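Local coordinates for U4/U6 snRNA-associated-splicing factor PRP24 (Saccharomyces cerevisiae, PDB 4N0T), which binds U6 small nuclear RNA, promotes its annealing to U4 and serves as a recycling factor of the spliceosome, at residues G33-D39 / A51-R57; I282-P286 / D357-Y361. The contacts are given in a common frame with arbitrary orientation. Numbering follows the deposited sequence.

Contact 1: residues G33-D39 / A51-R57; sequences GPIIHVD and ARIEFAR
Backbone hydrogen bonds hold strands 37-39 and 51-55 antiparallel (173°, axes 4.8 Å apart): Arg52 N to Asp39 O 2.8 Å, Asp39 N to Arg52 O 2.9 Å, Glu54 N to His37 O 2.9 Å. At Ile36 a classic bulge puts two residues opposite Glu54: Ile36 N reaches Glu54 O at 2.8 Å, His37 N reaches it weakly at 3.3 Å. The register shifts by one, and Ala56 N donates to Pro34 O at 2.9 Å. On the face of Asp39 and Glu54, extended Arg52 makes a long salt bridge, NH1 to Asp39 OD2 3.6 Å, and another, NH2 to Glu54 OE1 3.6 Å; its NE pairs with Asp132 of RRM 2, while Glu54 pairs with Arg4. Val38 and Ile53 share the apolar face against helix 22-29, CG2 to CG2 4.2 Å; past the bulge the Ile35 and Phe55 side chains diverge, though Ile35 CG1 nears Phe55 CE1 at 3.6 Å. This is the β2-β3 hairpin of an RNA recognition motif, strand 35-42 at the sheet edge.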
# COMPACT_ATOMS: atom_id res chain seq x y z
N GLY A 33 12.43 -1.27 -30.53
CA GLY A 33 13.26 -1.37 -29.34
C GLY A 33 12.60 -2.29 -28.33
O GLY A 33 11.40 -2.56 -28.43
N PRO A 34 13.38 -2.80 -27.38
CA PRO A 34 12.84 -3.71 -26.37
C PRO A 34 11.70 -3.08 -25.56
O PRO A 34 11.78 -1.91 -25.16
CB PRO A 34 14.05 -4.02 -25.47
CG PRO A 34 15.09 -3.00 -25.82
CD PRO A 34 14.84 -2.63 -27.24
N ILE A 35 10.65 -3.85 -25.33
CA ILE A 35 9.44 -3.37 -24.65
C ILE A 35 9.32 -3.98 -23.26
O ILE A 35 9.49 -5.19 -23.09
CB ILE A 35 8.19 -3.71 -25.49
CG1 ILE A 35 8.27 -3.00 -26.85
CG2 ILE A 35 6.91 -3.34 -24.73
CD1 ILE A 35 7.15 -3.35 -27.81
N ILE A 36 9.02 -3.14 -22.27
CA ILE A 36 8.80 -3.60 -20.90
C ILE A 36 7.36 -4.08 -20.68
O ILE A 36 7.13 -5.12 -20.06
CB ILE A 36 9.12 -2.48 -19.87
CG1 ILE A 36 10.61 -2.12 -19.92
CG2 ILE A 36 8.73 -2.90 -18.46
CD1 ILE A 36 11.01 -1.08 -18.90
N HIS A 37 6.39 -3.32 -21.19
CA HIS A 37 4.99 -3.67 -20.96
C HIS A 37 4.07 -3.09 -22.03
O HIS A 37 4.34 -2.02 -22.58
CB HIS A 37 4.54 -3.19 -19.57
CG HIS A 37 3.30 -3.87 -19.07
ND1 HIS A 37 2.05 -3.29 -19.14
CD2 HIS A 37 3.12 -5.10 -18.53
CE1 HIS A 37 1.16 -4.13 -18.65
NE2 HIS A 37 1.77 -5.23 -18.27
N VAL A 38 3.00 -3.81 -22.33
CA VAL A 38 1.98 -3.35 -23.27
C VAL A 38 0.60 -3.51 -22.66
O VAL A 38 0.26 -4.59 -22.19
CB VAL A 38 2.01 -4.18 -24.57
CG1 VAL A 38 0.85 -3.79 -25.47
CG2 VAL A 38 3.34 -3.98 -25.30
N ASP A 39 -0.19 -2.44 -22.64
CA ASP A 39 -1.61 -2.55 -22.30
C ASP A 39 -2.47 -2.14 -23.50
O ASP A 39 -2.15 -1.17 -24.18
CB ASP A 39 -1.96 -1.65 -21.12
CG ASP A 39 -1.24 -2.07 -19.85
OD1 ASP A 39 -1.60 -3.14 -19.30
OD2 ASP A 39 -0.34 -1.33 -19.41
N ALA A 51 -3.51 1.71 -27.08
CA ALA A 51 -2.44 0.94 -26.44
C ALA A 51 -1.50 1.85 -25.67
O ALA A 51 -1.23 2.98 -26.09
CB ALA A 51 -1.66 0.11 -27.46
N ARG A 52 -1.01 1.35 -24.54
CA ARG A 52 0.07 1.99 -23.82
C ARG A 52 1.27 1.08 -23.98
O ARG A 52 1.18 -0.12 -23.72
CB ARG A 52 -0.30 2.11 -22.34
CG ARG A 52 0.84 2.55 -21.44
CD ARG A 52 0.39 2.49 -19.98
NE ARG A 52 1.42 2.96 -19.08
CZ ARG A 52 2.39 2.20 -18.60
NH1 ARG A 52 2.44 0.92 -18.94
NH2 ARG A 52 3.29 2.70 -17.77
N ILE A 53 2.40 1.63 -24.44
CA ILE A 53 3.60 0.82 -24.61
C ILE A 53 4.74 1.46 -23.84
O ILE A 53 5.13 2.61 -24.12
CB ILE A 53 4.00 0.66 -26.11
CG1 ILE A 53 2.82 0.13 -26.93
CG2 ILE A 53 5.19 -0.29 -26.25
CD1 ILE A 53 3.10 0.16 -28.44
N GLU A 54 5.26 0.73 -22.85
CA GLU A 54 6.39 1.22 -22.08
C GLU A 54 7.65 0.57 -22.64
O GLU A 54 7.81 -0.65 -22.58
CB GLU A 54 6.22 0.87 -20.60
CG GLU A 54 7.37 1.38 -19.75
CD GLU A 54 7.21 1.05 -18.29
OE1 GLU A 54 6.14 0.53 -17.90
OE2 GLU A 54 8.16 1.31 -17.52
N PHE A 55 8.53 1.39 -23.21
CA PHE A 55 9.78 0.89 -23.79
C PHE A 55 10.87 0.84 -22.74
O PHE A 55 10.82 1.58 -21.76
CB PHE A 55 10.21 1.77 -24.97
CG PHE A 55 9.41 1.52 -26.21
CD1 PHE A 55 9.76 0.49 -27.08
CD2 PHE A 55 8.29 2.29 -26.49
CE1 PHE A 55 9.00 0.24 -28.22
CE2 PHE A 55 7.53 2.04 -27.62
CZ PHE A 55 7.89 1.01 -28.49
N ALA A 56 11.84 -0.04 -22.95
CA ALA A 56 12.99 -0.12 -22.05
C ALA A 56 13.76 1.19 -22.02
O ALA A 56 14.23 1.62 -20.96
CB ALA A 56 13.90 -1.25 -22.48
N ARG A 57 13.91 1.83 -23.18
CA ARG A 57 14.71 3.05 -23.29
C ARG A 57 14.02 4.12 -24.14
O ARG A 57 13.16 3.80 -24.96
CB ARG A 57 16.09 2.73 -23.88
CG ARG A 57 16.94 1.83 -22.98
CD ARG A 57 18.30 1.54 -23.60
NE ARG A 57 18.24 0.50 -24.63
CZ ARG A 57 18.05 -0.79 -24.37
NH1 ARG A 57 17.90 -1.21 -23.12
NH2 ARG A 57 18.02 -1.67 -25.37
O HOH W 1 13.42 0.35 -25.76
O HOH W 2 1.87 -0.63 -20.78

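Contact 2: residues I282-P286 / D357-Y361. With SO4 (sulfate ion), chain C.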
# COMPACT_ATOMS: atom_id res chain seq x y z
N ILE A 282 -3.83 -20.23 11.05
CA ILE A 282 -3.43 -20.94 9.84
C ILE A 282 -2.71 -19.96 8.93
O ILE A 282 -2.81 -18.74 9.11
CB ILE A 282 -4.64 -21.52 9.06
CG1 ILE A 282 -5.46 -20.40 8.42
CG2 ILE A 282 -5.51 -22.40 9.97
CD1 ILE A 282 -6.60 -20.91 7.55
N CYS A 283 -1.98 -20.48 7.95
CA CYS A 283 -1.37 -19.64 6.94
C CYS A 283 -2.04 -19.91 5.62
O CYS A 283 -2.44 -21.04 5.34
CB CYS A 283 0.12 -19.96 6.81
SG CYS A 283 1.07 -19.48 8.27
N LEU A 284 -2.17 -18.87 4.81
CA LEU A 284 -2.62 -19.00 3.42
C LEU A 284 -1.47 -18.60 2.51
O LEU A 284 -0.79 -17.61 2.77
CB LEU A 284 -3.81 -18.08 3.16
CG LEU A 284 -5.08 -18.37 3.97
CD1 LEU A 284 -6.20 -17.45 3.50
CD2 LEU A 284 -5.52 -19.85 3.82
N PHE A 285 -1.24 -19.36 1.44
CA PHE A 285 -0.11 -19.10 0.56
C PHE A 285 -0.33 -19.92 -0.72
O PHE A 285 -1.09 -20.89 -0.67
CB PHE A 285 1.19 -19.53 1.24
CG PHE A 285 1.16 -20.94 1.79
CD1 PHE A 285 0.64 -21.20 3.05
CD2 PHE A 285 1.67 -22.00 1.05
CE1 PHE A 285 0.61 -22.48 3.57
CE2 PHE A 285 1.65 -23.28 1.56
CZ PHE A 285 1.12 -23.53 2.81
N PRO A 286 0.28 -19.52 -1.84
CA PRO A 286 1.01 -18.26 -2.05
C PRO A 286 0.04 -17.14 -2.40
O PRO A 286 -0.98 -17.38 -3.06
CB PRO A 286 1.90 -18.58 -3.25
CG PRO A 286 1.02 -19.50 -4.08
CD PRO A 286 0.25 -20.34 -3.08
N ASP A 357 4.63 -25.20 7.14
CA ASP A 357 4.15 -25.61 5.82
C ASP A 357 4.36 -24.48 4.81
O ASP A 357 4.81 -24.69 3.68
CB ASP A 357 2.65 -25.95 5.85
CG ASP A 357 2.34 -27.26 6.55
OD1 ASP A 357 3.22 -28.16 6.60
OD2 ASP A 357 1.21 -27.38 7.06
N MET A 358 3.99 -23.27 5.23
CA MET A 358 4.16 -22.10 4.39
C MET A 358 5.62 -21.91 4.03
O MET A 358 5.95 -21.66 2.87
CB MET A 358 3.62 -20.86 5.12
CG MET A 358 3.87 -19.56 4.37
SD MET A 358 3.23 -18.12 5.28
CE MET A 358 4.19 -18.21 6.79
N LYS A 359 6.51 -22.05 5.02
CA LYS A 359 7.94 -21.89 4.79
C LYS A 359 8.48 -22.98 3.86
O LYS A 359 9.25 -22.69 2.94
CB LYS A 359 8.71 -21.92 6.11
CG LYS A 359 8.46 -20.70 7.00
CD LYS A 359 9.36 -20.76 8.23
CE LYS A 359 9.19 -19.53 9.09
NZ LYS A 359 10.19 -19.50 10.20
N ARG A 360 8.08 -24.22 4.11
CA ARG A 360 8.52 -25.33 3.26
C ARG A 360 8.10 -25.14 1.81
O ARG A 360 8.90 -25.35 0.89
CB ARG A 360 8.02 -26.68 3.80
CG ARG A 360 8.85 -27.21 4.98
CD ARG A 360 8.42 -28.63 5.39
NE ARG A 360 7.11 -28.65 6.02
CZ ARG A 360 6.92 -28.59 7.34
NH1 ARG A 360 7.96 -28.51 8.16
NH2 ARG A 360 5.69 -28.60 7.83
N TYR A 361 6.86 -24.72 1.60
CA TYR A 361 6.37 -24.46 0.26
C TYR A 361 7.19 -23.37 -0.42
O TYR A 361 7.59 -23.51 -1.58
CB TYR A 361 4.89 -24.08 0.26
CG TYR A 361 4.34 -23.85 -1.13
CD1 TYR A 361 3.97 -24.93 -1.94
CD2 TYR A 361 4.22 -22.57 -1.65
CE1 TYR A 361 3.49 -24.72 -3.22
CE2 TYR A 361 3.73 -22.35 -2.92
CZ TYR A 361 3.37 -23.43 -3.71
OH TYR A 361 2.88 -23.21 -4.98
S SO4 C . 5.25 -28.55 11.36
O1 SO4 C . 5.02 -27.46 12.31
O2 SO4 C . 6.69 -28.70 11.12
O3 SO4 C . 4.71 -29.79 11.90
O4 SO4 C . 4.55 -28.24 10.12
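Phe285 is the bump around which this contact is shaped. From strand 282-285 its side chain, in the p rotamer, projects toward helix 357-361 and lays one ring face against the surface where Met358 and Tyr361, about one turn apart, project. Met358 covers that face: its CA sits 3.7 Å from the Phe285 centroid, only 12° off the normal, a CH-pi contact, and its CB comes within 3.6 Å of Phe285 CD1. The extended Met358 side chain carries SD to 5.5 Å from that centroid, an oblique Met-aromatic contact, and its flexible thioether tip fits beside Cys283, with CE 3.7 Å from SG; a small cysteine suits so close a neighbour.

In an RNA recognition motif the sheet face opposite the two core helices is normally where RNA is bound. Here, in the occluded RRM, helix 355-365 lies over that face, its 357-361 turn within 25° of strand 282-285 and 9.0 Å between axes, while Ile282 and Leu284 point the other way, to helix 330-340.

Tyr361 extends the contact toward Pro286, its CB meeting Phe285 CE2 obliquely at 3.6 Å. The two rings are oblique, 47° between planes and 5.6 Å between centroids. Pro286, introduced by a cis peptide bond, brings its CD to 4.0 Å from Tyr361 CE2. At the helix's flank Arg360 NH2 makes a salt bridge to Asp357 OD1 at 2.8 Å and holds sulfate O4 at 2.6 Å.

Contacts 1 and 2 lie in different RRMs of one chain, the first and the occluded one, with centres about 35 Å apart and nearest atoms about 20 Å apart. They share no elements. Contact 1 joins neighbouring strands at a sheet edge, with several exposed residues, so main-chain bonds dominate and side chains divide between a charged face and a buried apolar one. Contact 2 joins a central strand to an added C-terminal helix; none of its touching residues is exposed, and it depends on apolar and aromatic packing, a backbone CA joining in, without hydrogen bonds between its segments. Contact 1's charged face turns toward RRM 2; in contact 2 the chain's own helix covers the corresponding face, and the Asp357-Arg360 salt bridge lies at the apolar margin.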